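Local coordinates for protein immunoreactive 84kD antigen PG93 (Porphyromonas gingivalis, PDB 5M11) that serves as an essential bacterial surface component of the type IX secretion system and binds calcium and zinc ions, at residues S58-T63 with I79-G84; G84-L89 with T96-L101; H457-P462 with L498-R503. One frame throughout, in Å; residues are numbered along the deposited sequence.

Interaction 1: residues S58-T63 with I79-G84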
ATOM      1  N   SER A  58      -5.412   0.081 -14.515  1.00 86.51           N
ATOM      2  CA  SER A  58      -6.379   0.762 -15.374  1.00 85.99           C
ATOM      3  C   SER A  58      -5.720   1.574 -16.520  1.00 88.37           C
ATOM      4  O   SER A  58      -6.427   2.061 -17.410  1.00 89.16           O
ATOM      5  CB  SER A  58      -7.252   1.686 -14.529  1.00 88.49           C
ATOM      6  OG  SER A  58      -8.122   2.468 -15.330  1.00 98.30           O
ATOM      7  N   GLY A  59      -4.397   1.736 -16.479  1.00 81.27           N
ATOM      8  CA  GLY A  59      -3.665   2.501 -17.482  1.00 76.84           C
ATOM      9  C   GLY A  59      -2.893   3.689 -16.945  1.00 74.72           C
ATOM     10  O   GLY A  59      -2.173   4.343 -17.700  1.00 72.87           O
ATOM     11  N   LEU A  60      -3.018   3.970 -15.641  1.00 69.05           N
ATOM     12  CA  LEU A  60      -2.323   5.079 -14.985  1.00 64.90           C
ATOM     13  C   LEU A  60      -0.838   4.748 -14.851  1.00 67.19           C
ATOM     14  O   LEU A  60      -0.469   3.577 -14.758  1.00 69.67           O
ATOM     15  CB  LEU A  60      -2.961   5.397 -13.619  1.00 65.39           C
ATOM     16  CG  LEU A  60      -4.124   6.423 -13.572  1.00 68.13           C
ATOM     17  CD1 LEU A  60      -5.348   5.965 -14.364  1.00 70.58           C
ATOM     18  CD2 LEU A  60      -4.564   6.643 -12.152  1.00 70.84           C
ATOM     19  N   SER A  61       0.009   5.778 -14.895  1.00 60.46           N
ATOM     20  CA  SER A  61       1.465   5.658 -14.911  1.00 59.67           C
ATOM     21  C   SER A  61       2.137   5.657 -13.528  1.00 64.79           C
ATOM     22  O   SER A  61       3.331   5.355 -13.464  1.00 64.43           O
ATOM     23  CB  SER A  61       2.067   6.785 -15.741  1.00 59.92           C
ATOM     24  OG  SER A  61       1.353   7.036 -16.939  1.00 67.25           O
ATOM     25  N   ASP A  62       1.414   6.019 -12.439  1.00 63.23           N
ATOM     26  CA  ASP A  62       1.988   6.076 -11.080  1.00 64.26           C
ATOM     27  C   ASP A  62       0.936   5.797  -9.981  1.00 71.25           C
ATOM     28  O   ASP A  62      -0.234   5.583 -10.305  1.00 71.87           O
ATOM     29  CB  ASP A  62       2.696   7.423 -10.835  1.00 62.80           C
ATOM     30  CG  ASP A  62       4.060   7.277 -10.188  1.00 70.78           C
ATOM     31  OD1 ASP A  62       4.243   6.320  -9.358  1.00 70.26           O
ATOM     32  OD2 ASP A  62       4.945   8.110 -10.491  1.00 77.03           O
ATOM     33  N   THR A  63       1.347   5.823  -8.687  1.00 69.84           N
ATOM     34  CA  THR A  63       0.493   5.389  -7.581  1.00 72.96           C
ATOM     35  C   THR A  63      -0.249   6.476  -6.727  1.00 76.15           C
ATOM     36  O   THR A  63      -1.467   6.303  -6.572  1.00 78.62           O
ATOM     37  CB  THR A  63       1.306   4.497  -6.624  1.00 80.92           C
ATOM     38  OG1 THR A  63       1.941   3.475  -7.396  1.00 78.38           O
ATOM     39  CG2 THR A  63       0.443   3.831  -5.538  1.00 84.58           C
ATOM     40  N   ILE A  79      -4.039  14.574 -13.876  1.00 45.25           N
ATOM     41  CA  ILE A  79      -3.748  13.849 -12.633  1.00 46.35           C
ATOM     42  C   ILE A  79      -2.324  14.160 -12.205  1.00 50.37           C
ATOM     43  O   ILE A  79      -1.379  13.762 -12.892  1.00 51.36           O
ATOM     44  CB  ILE A  79      -3.949  12.307 -12.733  1.00 52.09           C
ATOM     45  CG1 ILE A  79      -5.324  11.920 -13.300  1.00 54.34           C
ATOM     46  CG2 ILE A  79      -3.729  11.664 -11.373  1.00 53.75           C
ATOM     47  CD1 ILE A  79      -5.347  10.586 -13.991  1.00 57.73           C
ATOM     48  N   TYR A  80      -2.166  14.858 -11.077  1.00 45.18           N
ATOM     49  CA  TYR A  80      -0.842  15.164 -10.546  1.00 43.64           C
ATOM     50  C   TYR A  80      -0.576  14.244  -9.342  1.00 48.67           C
ATOM     51  O   TYR A  80      -1.370  14.154  -8.400  1.00 46.84           O
ATOM     52  CB  TYR A  80      -0.672  16.663 -10.203  1.00 41.79           C
ATOM     53  CG  TYR A  80       0.695  16.998  -9.654  1.00 40.94           C
ATOM     54  CD1 TYR A  80       1.736  17.350 -10.500  1.00 41.08           C
ATOM     55  CD2 TYR A  80       0.959  16.920  -8.286  1.00 43.15           C
ATOM     56  CE1 TYR A  80       3.012  17.629 -10.003  1.00 42.41           C
ATOM     57  CE2 TYR A  80       2.231  17.188  -7.775  1.00 44.18           C
ATOM     58  CZ  TYR A  80       3.261  17.529  -8.640  1.00 47.79           C
ATOM     59  OH  TYR A  80       4.519  17.765  -8.150  1.00 40.62           O
ATOM     60  N   TYR A  81       0.565  13.568  -9.405  1.00 47.34           N
ATOM     61  CA  TYR A  81       1.023  12.590  -8.420  1.00 49.28           C
ATOM     62  C   TYR A  81       1.970  13.185  -7.382  1.00 52.64           C
ATOM     63  O   TYR A  81       2.679  14.138  -7.677  1.00 50.31           O
ATOM     64  CB  TYR A  81       1.733  11.440  -9.153  1.00 50.63           C
ATOM     65  CG  TYR A  81       0.801  10.644 -10.035  1.00 51.51           C
ATOM     66  CD1 TYR A  81       0.037   9.600  -9.514  1.00 55.93           C
ATOM     67  CD2 TYR A  81       0.661  10.945 -11.386  1.00 50.21           C
ATOM     68  CE1 TYR A  81      -0.830   8.867 -10.318  1.00 57.61           C
ATOM     69  CE2 TYR A  81      -0.201  10.214 -12.205  1.00 52.19           C
ATOM     70  CZ  TYR A  81      -0.943   9.174 -11.665  1.00 61.02           C
ATOM     71  OH  TYR A  81      -1.772   8.432 -12.467  1.00 60.22           O
ATOM     72  N   ALA A  82       2.013  12.580  -6.180  1.00 51.61           N
ATOM     73  CA  ALA A  82       2.898  12.953  -5.069  1.00 51.83           C
ATOM     74  C   ALA A  82       4.379  12.902  -5.496  1.00 56.51           C
ATOM     75  O   ALA A  82       5.195  13.664  -4.996  1.00 56.45           O
ATOM     76  CB  ALA A  82       2.668  12.016  -3.895  1.00 55.43           C
ATOM     77  N   SER A  83       4.705  12.028  -6.442  1.00 53.82           N
ATOM     78  CA  SER A  83       6.052  11.854  -6.950  1.00 54.67           C
ATOM     79  C   SER A  83       6.452  12.933  -7.977  1.00 60.09           C
ATOM     80  O   SER A  83       7.528  12.828  -8.577  1.00 63.61           O
ATOM     81  CB  SER A  83       6.167  10.477  -7.594  1.00 58.85           C
ATOM     82  OG  SER A  83       5.439  10.406  -8.811  1.00 64.29           O
ATOM     83  N   GLY A  84       5.580  13.902  -8.227  1.00 52.67           N
ATOM     84  CA  GLY A  84       5.816  14.914  -9.246  1.00 49.90           C
ATOM     85  C   GLY A  84       5.360  14.508 -10.640  1.00 53.18           C
ATOM     86  O   GLY A  84       5.357  15.334 -11.566  1.00 52.68           O
TER

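Interaction 2: residues G84-L89 with T96-L101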
ATOM      1  N   GLY A  84       5.580  13.902  -8.227  1.00 52.67           N
ATOM      2  CA  GLY A  84       5.816  14.914  -9.246  1.00 49.90           C
ATOM      3  C   GLY A  84       5.360  14.508 -10.640  1.00 53.18           C
ATOM      4  O   GLY A  84       5.357  15.334 -11.566  1.00 52.68           O
ATOM      5  N   ASN A  85       4.953  13.249 -10.810  1.00 49.38           N
ATOM      6  CA  ASN A  85       4.458  12.753 -12.094  1.00 48.84           C
ATOM      7  C   ASN A  85       3.093  13.345 -12.468  1.00 51.15           C
ATOM      8  O   ASN A  85       2.313  13.730 -11.594  1.00 52.72           O
ATOM      9  CB  ASN A  85       4.342  11.238 -12.048  1.00 52.00           C
ATOM     10  CG  ASN A  85       4.714  10.542 -13.321  1.00 58.02           C
ATOM     11  OD1 ASN A  85       4.690  11.103 -14.423  1.00 50.39           O
ATOM     12  ND2 ASN A  85       5.033   9.279 -13.189  1.00 51.57           N
ATOM     13  N   ILE A  86       2.807  13.390 -13.772  1.00 44.23           N
ATOM     14  CA  ILE A  86       1.560  13.889 -14.357  1.00 41.56           C
ATOM     15  C   ILE A  86       1.033  12.879 -15.377  1.00 47.35           C
ATOM     16  O   ILE A  86       1.801  12.294 -16.165  1.00 47.49           O
ATOM     17  CB  ILE A  86       1.782  15.277 -15.024  1.00 41.72           C
ATOM     18  CG1 ILE A  86       2.076  16.395 -13.991  1.00 39.71           C
ATOM     19  CG2 ILE A  86       0.632  15.663 -15.947  1.00 42.23           C
ATOM     20  CD1 ILE A  86       3.050  17.407 -14.466  1.00 34.01           C
ATOM     21  N   ASP A  87      -0.290  12.714 -15.378  1.00 44.32           N
ATOM     22  CA  ASP A  87      -1.025  11.902 -16.332  1.00 45.72           C
ATOM     23  C   ASP A  87      -2.150  12.748 -16.900  1.00 48.22           C
ATOM     24  O   ASP A  87      -2.674  13.612 -16.188  1.00 46.17           O
ATOM     25  CB  ASP A  87      -1.586  10.628 -15.668  1.00 50.91           C
ATOM     26  CG  ASP A  87      -0.710   9.387 -15.735  1.00 64.23           C
ATOM     27  OD1 ASP A  87       0.345   9.433 -16.419  1.00 65.67           O
ATOM     28  OD2 ASP A  87      -1.105   8.355 -15.154  1.00 67.84           O
ATOM     29  N   ILE A  88      -2.501  12.533 -18.185  1.00 45.22           N
ATOM     30  CA  ILE A  88      -3.629  13.211 -18.819  1.00 44.25           C
ATOM     31  C   ILE A  88      -4.568  12.130 -19.252  1.00 52.62           C
ATOM     32  O   ILE A  88      -4.189  11.255 -20.031  1.00 55.32           O
ATOM     33  CB  ILE A  88      -3.262  14.197 -19.956  1.00 45.28           C
ATOM     34  CG1 ILE A  88      -2.340  15.315 -19.416  1.00 44.95           C
ATOM     35  CG2 ILE A  88      -4.537  14.820 -20.526  1.00 42.97           C
ATOM     36  CD1 ILE A  88      -1.500  16.035 -20.430  1.00 61.21           C
ATOM     37  N   LEU A  89      -5.767  12.146 -18.682  1.00 51.22           N
ATOM     38  CA  LEU A  89      -6.842  11.193 -18.943  1.00 54.76           C
ATOM     39  C   LEU A  89      -7.786  11.829 -19.955  1.00 60.85           C
ATOM     40  O   LEU A  89      -8.546  12.735 -19.599  1.00 58.95           O
ATOM     41  CB  LEU A  89      -7.553  10.890 -17.608  1.00 55.98           C
ATOM     42  CG  LEU A  89      -8.241   9.544 -17.431  1.00 64.03           C
ATOM     43  CD1 LEU A  89      -8.353   9.201 -15.961  1.00 63.96           C
ATOM     44  CD2 LEU A  89      -9.646   9.568 -18.011  1.00 69.95           C
ATOM     45  N   THR A  96      -1.940   9.731 -20.884  1.00 49.56           N
ATOM     46  CA  THR A  96      -0.727  10.258 -21.508  1.00 47.98           C
ATOM     47  C   THR A  96       0.179  10.754 -20.396  1.00 51.18           C
ATOM     48  O   THR A  96      -0.241  11.604 -19.594  1.00 50.00           O
ATOM     49  CB  THR A  96      -1.059  11.328 -22.545  1.00 49.73           C
ATOM     50  OG1 THR A  96      -2.129  10.867 -23.368  1.00 55.43           O
ATOM     51  CG2 THR A  96       0.114  11.661 -23.402  1.00 40.92           C
ATOM     52  N   ASN A  97       1.408  10.210 -20.329  1.00 47.43           N
ATOM     53  CA  ASN A  97       2.340  10.550 -19.251  1.00 46.20           C
ATOM     54  C   ASN A  97       3.122  11.846 -19.511  1.00 48.87           C
ATOM     55  O   ASN A  97       3.535  12.097 -20.642  1.00 51.09           O
ATOM     56  CB  ASN A  97       3.322   9.387 -18.996  1.00 44.40           C
ATOM     57  CG  ASN A  97       3.907   9.330 -17.595  1.00 69.71           C
ATOM     58  OD1 ASN A  97       5.043   8.876 -17.386  1.00 57.28           O
ATOM     59  ND2 ASN A  97       3.140   9.767 -16.591  1.00 63.14           N
ATOM     60  N   VAL A  98       3.335  12.660 -18.466  1.00 41.89           N
ATOM     61  CA  VAL A  98       4.147  13.883 -18.544  1.00 39.61           C
ATOM     62  C   VAL A  98       5.146  13.792 -17.353  1.00 49.15           C
ATOM     63  O   VAL A  98       4.875  14.332 -16.268  1.00 49.18           O
ATOM     64  CB  VAL A  98       3.299  15.195 -18.580  1.00 39.83           C
ATOM     65  CG1 VAL A  98       4.165  16.405 -18.866  1.00 37.02           C
ATOM     66  CG2 VAL A  98       2.161  15.118 -19.603  1.00 39.89           C
ATOM     67  N   PRO A  99       6.271  13.029 -17.508  1.00 48.89           N
ATOM     68  CA  PRO A  99       7.178  12.797 -16.360  1.00 49.23           C
ATOM     69  C   PRO A  99       8.304  13.812 -16.147  1.00 54.42           C
ATOM     70  O   PRO A  99       9.172  13.556 -15.303  1.00 55.64           O
ATOM     71  CB  PRO A  99       7.789  11.440 -16.683  1.00 52.24           C
ATOM     72  CG  PRO A  99       7.792  11.363 -18.158  1.00 56.08           C
ATOM     73  CD  PRO A  99       6.707  12.252 -18.692  1.00 50.92           C
ATOM     74  N   ALA A 100       8.303  14.938 -16.891  1.00 50.26           N
ATOM     75  CA  ALA A 100       9.330  15.993 -16.826  1.00 49.77           C
ATOM     76  C   ALA A 100       9.635  16.472 -15.401  1.00 55.55           C
ATOM     77  O   ALA A 100      10.816  16.634 -15.089  1.00 57.18           O
ATOM     78  CB  ALA A 100       8.915  17.182 -17.672  1.00 48.87           C
ATOM     79  N   LEU A 101       8.594  16.686 -14.539  1.00 51.02           N
ATOM     80  CA  LEU A 101       8.792  17.179 -13.172  1.00 50.33           C
ATOM     81  C   LEU A 101       9.384  16.122 -12.290  1.00 57.31           C
ATOM     82  O   LEU A 101      10.301  16.439 -11.544  1.00 58.97           O
ATOM     83  CB  LEU A 101       7.504  17.732 -12.533  1.00 48.80           C
ATOM     84  CG  LEU A 101       6.941  19.046 -13.123  1.00 50.53           C
ATOM     85  CD1 LEU A 101       5.627  19.415 -12.474  1.00 48.96           C
ATOM     86  CD2 LEU A 101       7.911  20.201 -12.951  1.00 52.67           C
TER

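Interaction 3: residues H457-P462 with L498-R503. With ZN (zinc ion), chain C; CA (calcium ion), chain B.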
ATOM      1  N   HIS A 457      -1.758 -18.187  32.642  1.00 75.98           N
ATOM      2  CA  HIS A 457      -0.447 -18.631  33.122  1.00 75.25           C
ATOM      3  C   HIS A 457       0.637 -17.832  32.420  1.00 74.70           C
ATOM      4  O   HIS A 457       0.619 -17.716  31.201  1.00 70.89           O
ATOM      5  CB  HIS A 457      -0.227 -20.134  32.896  1.00 75.60           C
ATOM      6  CG  HIS A 457      -1.136 -21.020  33.685  1.00 80.91           C
ATOM      7  ND1 HIS A 457      -0.929 -21.249  35.040  1.00 85.49           N
ATOM      8  CD2 HIS A 457      -2.217 -21.725  33.282  1.00 82.39           C
ATOM      9  CE1 HIS A 457      -1.891 -22.079  35.414  1.00 85.93           C
ATOM     10  NE2 HIS A 457      -2.692 -22.389  34.393  1.00 84.58           N
ATOM     11  N   SER A 458       1.544 -17.236  33.182  1.00 73.27           N
ATOM     12  CA  SER A 458       2.672 -16.484  32.629  1.00 72.32           C
ATOM     13  C   SER A 458       3.960 -16.935  33.305  1.00 75.26           C
ATOM     14  O   SER A 458       3.944 -17.395  34.458  1.00 76.17           O
ATOM     15  CB  SER A 458       2.478 -14.974  32.749  1.00 77.36           C
ATOM     16  OG  SER A 458       2.125 -14.589  34.065  1.00 92.92           O
ATOM     17  N   PHE A 459       5.057 -16.868  32.548  1.00 69.42           N
ATOM     18  CA  PHE A 459       6.394 -17.240  32.990  1.00 70.66           C
ATOM     19  C   PHE A 459       7.439 -16.542  32.117  1.00 73.55           C
ATOM     20  O   PHE A 459       7.079 -15.763  31.234  1.00 72.35           O
ATOM     21  CB  PHE A 459       6.573 -18.778  32.953  1.00 71.98           C
ATOM     22  CG  PHE A 459       6.406 -19.435  31.597  1.00 71.19           C
ATOM     23  CD1 PHE A 459       7.477 -19.524  30.709  1.00 73.32           C
ATOM     24  CD2 PHE A 459       5.203 -20.023  31.236  1.00 72.35           C
ATOM     25  CE1 PHE A 459       7.331 -20.136  29.463  1.00 71.59           C
ATOM     26  CE2 PHE A 459       5.067 -20.661  29.995  1.00 73.31           C
ATOM     27  CZ  PHE A 459       6.138 -20.718  29.123  1.00 70.04           C
ATOM     28  N   SER A 460       8.730 -16.853  32.346  1.00 70.50           N
ATOM     29  CA  SER A 460       9.860 -16.368  31.555  1.00 70.08           C
ATOM     30  C   SER A 460      11.112 -17.201  31.819  1.00 77.10           C
ATOM     31  O   SER A 460      11.097 -18.135  32.634  1.00 78.71           O
ATOM     32  CB  SER A 460      10.147 -14.897  31.837  1.00 73.66           C
ATOM     33  OG  SER A 460      10.902 -14.370  30.758  1.00 79.71           O
ATOM     34  N   TYR A 461      12.199 -16.852  31.118  1.00 73.47           N
ATOM     35  CA  TYR A 461      13.516 -17.442  31.295  1.00 74.56           C
ATOM     36  C   TYR A 461      14.480 -16.271  31.527  1.00 83.10           C
ATOM     37  O   TYR A 461      14.476 -15.357  30.707  1.00 83.24           O
ATOM     38  CB  TYR A 461      13.888 -18.305  30.090  1.00 72.96           C
ATOM     39  CG  TYR A 461      12.837 -19.337  29.737  1.00 71.75           C
ATOM     40  CD1 TYR A 461      12.694 -20.503  30.488  1.00 73.60           C
ATOM     41  CD2 TYR A 461      11.986 -19.150  28.645  1.00 69.93           C
ATOM     42  CE1 TYR A 461      11.731 -21.459  30.163  1.00 72.18           C
ATOM     43  CE2 TYR A 461      11.027 -20.105  28.303  1.00 68.60           C
ATOM     44  CZ  TYR A 461      10.912 -21.265  29.056  1.00 78.32           C
ATOM     45  OH  TYR A 461       9.984 -22.218  28.716  1.00 79.72           O
ATOM     46  N   PRO A 462      15.226 -16.212  32.664  1.00 83.29           N
ATOM     47  CA  PRO A 462      16.076 -15.028  32.960  1.00 86.42           C
ATOM     48  C   PRO A 462      16.869 -14.424  31.786  1.00 90.26           C
ATOM     49  O   PRO A 462      16.980 -13.195  31.704  1.00 91.29           O
ATOM     50  CB  PRO A 462      17.039 -15.542  34.029  1.00 91.26           C
ATOM     51  CG  PRO A 462      16.324 -16.647  34.700  1.00 94.65           C
ATOM     52  CD  PRO A 462      15.276 -17.195  33.768  1.00 86.44           C
ATOM     53  N   LEU A 498      14.459 -17.312  20.599  1.00 61.37           N
ATOM     54  CA  LEU A 498      14.236 -18.172  21.748  1.00 61.01           C
ATOM     55  C   LEU A 498      13.326 -19.349  21.338  1.00 62.85           C
ATOM     56  O   LEU A 498      12.204 -19.149  20.845  1.00 60.99           O
ATOM     57  CB  LEU A 498      13.661 -17.388  22.945  1.00 61.45           C
ATOM     58  CG  LEU A 498      12.977 -18.205  24.040  1.00 66.04           C
ATOM     59  CD1 LEU A 498      13.980 -18.799  25.024  1.00 68.99           C
ATOM     60  CD2 LEU A 498      11.968 -17.376  24.754  1.00 69.10           C
ATOM     61  N   ILE A 499      13.838 -20.571  21.517  1.00 58.91           N
ATOM     62  CA  ILE A 499      13.093 -21.808  21.276  1.00 56.81           C
ATOM     63  C   ILE A 499      12.769 -22.351  22.658  1.00 61.74           C
ATOM     64  O   ILE A 499      13.669 -22.394  23.496  1.00 63.21           O
ATOM     65  CB  ILE A 499      13.873 -22.836  20.392  1.00 59.74           C
ATOM     66  CG1 ILE A 499      14.425 -22.202  19.104  1.00 58.92           C
ATOM     67  CG2 ILE A 499      13.059 -24.104  20.092  1.00 58.85           C
ATOM     68  CD1 ILE A 499      15.902 -21.963  19.159  1.00 58.10           C
ATOM     69  N   PHE A 500      11.500 -22.707  22.925  1.00 57.64           N
ATOM     70  CA  PHE A 500      11.138 -23.262  24.229  1.00 59.30           C
ATOM     71  C   PHE A 500       9.924 -24.189  24.160  1.00 63.06           C
ATOM     72  O   PHE A 500       9.073 -24.033  23.278  1.00 61.04           O
ATOM     73  CB  PHE A 500      10.892 -22.153  25.256  1.00 62.05           C
ATOM     74  CG  PHE A 500       9.700 -21.289  24.973  1.00 62.38           C
ATOM     75  CD1 PHE A 500       8.487 -21.521  25.610  1.00 65.24           C
ATOM     76  CD2 PHE A 500       9.796 -20.212  24.098  1.00 64.15           C
ATOM     77  CE1 PHE A 500       7.378 -20.716  25.349  1.00 65.20           C
ATOM     78  CE2 PHE A 500       8.688 -19.413  23.833  1.00 66.27           C
ATOM     79  CZ  PHE A 500       7.483 -19.677  24.457  1.00 64.14           C
ATOM     80  N   ASN A 501       9.855 -25.152  25.109  1.00 60.51           N
ATOM     81  CA  ASN A 501       8.759 -26.106  25.238  1.00 60.09           C
ATOM     82  C   ASN A 501       8.318 -26.187  26.690  1.00 65.55           C
ATOM     83  O   ASN A 501       9.061 -26.650  27.551  1.00 65.68           O
ATOM     84  CB  ASN A 501       9.137 -27.488  24.703  1.00 62.95           C
ATOM     85  CG  ASN A 501       7.942 -28.303  24.291  1.00 81.66           C
ATOM     86  OD1 ASN A 501       7.096 -28.683  25.109  1.00 73.44           O
ATOM     87  ND2 ASN A 501       7.852 -28.597  23.008  1.00 72.58           N
ATOM     88  N   ASP A 502       7.098 -25.702  26.948  1.00 62.99           N
ATOM     89  CA  ASP A 502       6.412 -25.643  28.240  1.00 63.63           C
ATOM     90  C   ASP A 502       6.175 -27.036  28.866  1.00 68.79           C
ATOM     91  O   ASP A 502       5.865 -27.117  30.055  1.00 69.27           O
ATOM     92  CB  ASP A 502       5.062 -24.944  28.037  1.00 63.88           C
ATOM     93  CG  ASP A 502       4.120 -25.724  27.141  1.00 75.76           C
ATOM     94  OD1 ASP A 502       4.495 -25.985  25.960  1.00 75.26           O
ATOM     95  OD2 ASP A 502       3.020 -26.103  27.622  1.00 82.25           O
ATOM     96  N   ARG A 503       6.267 -28.114  28.040  1.00 65.60           N
ATOM     97  CA  ARG A 503       6.096 -29.541  28.374  1.00 66.84           C
ATOM     98  C   ARG A 503       4.709 -29.820  29.020  1.00 74.30           C
ATOM     99  O   ARG A 503       4.617 -30.529  30.032  1.00 78.72           O
ATOM    100  CB  ARG A 503       7.263 -30.071  29.270  1.00 64.39           C
ATOM    101  CG  ARG A 503       8.668 -29.994  28.651  1.00 61.83           C
ATOM    102  CD  ARG A 503       8.810 -30.859  27.413  1.00 70.10           C
ATOM    103  NE  ARG A 503      10.201 -31.005  26.982  1.00 80.81           N
ATOM    104  CZ  ARG A 503      10.594 -31.089  25.712  1.00 91.96           C
ATOM    105  NH1 ARG A 503       9.707 -31.015  24.726  1.00 80.16           N
ATOM    106  NH2 ARG A 503      11.880 -31.240  25.419  1.00 72.95           N
TER
HETATM  107 ZN    ZN C 802      -3.894 -24.019  33.921  1.00113.72          ZN
HETATM  108 CA    CA B 801       6.214 -26.684  32.379  1.00 81.36          CA

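Interaction 1: residues S58-T63 with I79-G84
The loop 58-63, which leads into the first strand of a four-stranded beta-propeller blade, folds back over the end of strand 76-81 and the type I turn Tyr81-Gly84 that follows it. From the root outward, the CB of Asp62 sits over the middle of the Tyr81 ring, 3.7 Å from the centroid and 13° off the ring normal, a CH-pi contact. Beyond CG the carboxylate splits its work. OD1 turns back to its own loop and accepts the backbone N of Thr63 on its anti lone pair, at 3.0 Å. OD2 reaches the turn, where Ser83 OG donates to it over 2.9 Å from above the carboxylate plane; Asn85 ND2 is a further partner of OD2. The Tyr81 ring is thus sandwiched, because Ile79 CG2 lies under the opposite face, offset toward the rim. Tyr81 CG stands anti to the carbonyl carbon (chi1 -66°), sending the ring out along the loop until OH lies 3.3 Å from Leu60 CG. Leu60 CD2 comes at the ring edge, near the plane, while Leu60 CG also packs on Ile79 CD1. Tyr81 OH itself is hydrogen-bonded to Asp87. With at least three donors around one carboxylate, Asp62 is probably ionised, its charge met by donors from both the loop and the turn, while its methylene rests on one face of the ring.

Interaction 2: residues G84-L89 with T96-L101
Three flat groups, the amides of Asn85 and Asn97 and the carboxylate of Asp87, gather beside the hairpin of strands 86-89 and 95-98, the outer half of a four-stranded antiparallel propeller blade. The Asn97 amide is turned 54° from that of Asn85 and 69° from the carboxylate; its ND2 also stands above the plane of each acceptor. ND2 donates to Asn85 OD1 at 3.0 Å and to Asp87 OD1 at 2.8 Å, with only a weak bond to Ile86 O. CG anti to the backbone N (chi1 -155°) carries the Asn97 amide across the strand gap. Asp87 OD1 also takes Ser61 OG, and Asn85 ND2 turns to Asp62.

The face carrying Ile86, Ile88 and Val98, with Thr96 at its end, is mainly apolar. Ile86 CG2 packs on Val98 CB, Ile88 CD1 on Val98 CG2, and Leu133 and Ile140 of the next blade close over Ile86 and Val98. Ile86 CD1 also reaches Leu101 CD1, beyond the end of the second strand, at 3.8 Å. Ile88 and Thr96 are bonded both ways: Ile88 N to Thr96 O and Thr96 N to Ile88 O each span 2.8 Å, both on carbonyl lone pairs.

Interaction 3: residues H457-P462 with L498-R503
The touching parts, 459-461 and 498-502, run 135° apart end to end with no hydrogen bond between the segments, and even the close pair Tyr461 and Phe500 keeps its CA atoms 9.5 Å apart, so side chains alone bridge the gap between two propeller blades. Tyr461 does most of the bridging. Its CG lies anti to the carbonyl carbon (chi1 -53°), and the ring crosses the Phe500 side chain at about a right angle. CE2 rests 3.7 Å from Phe500 CB, and OH runs on to within 3.5 Å of Phe500 CD1, which lies in the plane of the tyrosine ring at its edge. The two ring planes are at 57°, with centroids 5.7 Å apart. Farther down the same tyrosine, CD2 touches Leu498 CD1 at 4.1 Å. Phe459 completes the cluster: its CZ meets Phe500 CE1, which lies near the plane of the Phe459 ring, at 4.0 Å, and its edge also receives Tyr461 CE2. Both phenylalanines place CG between the backbone N and the carbonyl carbon, directing their rings into the gap.

Both segments also hold metal ligands. His457 NE2 binds a zinc ion at 2.1 Å. Asp502 instead offers its backbone O to calcium, at 2.4 Å, alongside Thr505, Thr508, Asp511 and Asp512, while its OD1 forms a salt bridge with Lys481. Tyr461 OH hydrogen-bonds to Asp512 and its ring stacks on His514, a ligand of another zinc, so Tyr461 is a second-shell residue of the calcium site and of that second zinc site.

Ile446 of strand 446-450 packs against Phe459, Tyr461, Leu498 and Phe500 from the first blade; in the second, strand 497-501 lies between strands 481-485 and 513-517, whose Val483 and His514 flank Phe500.

Overall arrangement
Interactions 1 and 2 form one continuous patch on one blade and the loop leading into it, with centres 7 Å apart and Gly84 in common. Asp87 of the hairpin ties them: Ser61 OG lies 2.7 Å from Asp87 OD1, and Tyr81 OH lies 2.8 Å from Asp87 OD2, both probable hydrogen bonds. Metals stand nearby: a calcium about 6 Å from the side chain of Thr63 in interaction 1 and a zinc about 10 Å from that of Ile88 in interaction 2. Interaction 3 is remote, its centre about 50 Å from interaction 1 and 57 Å from interaction 2. Unlike them, it contains metal ligands itself and joins neighbouring blades.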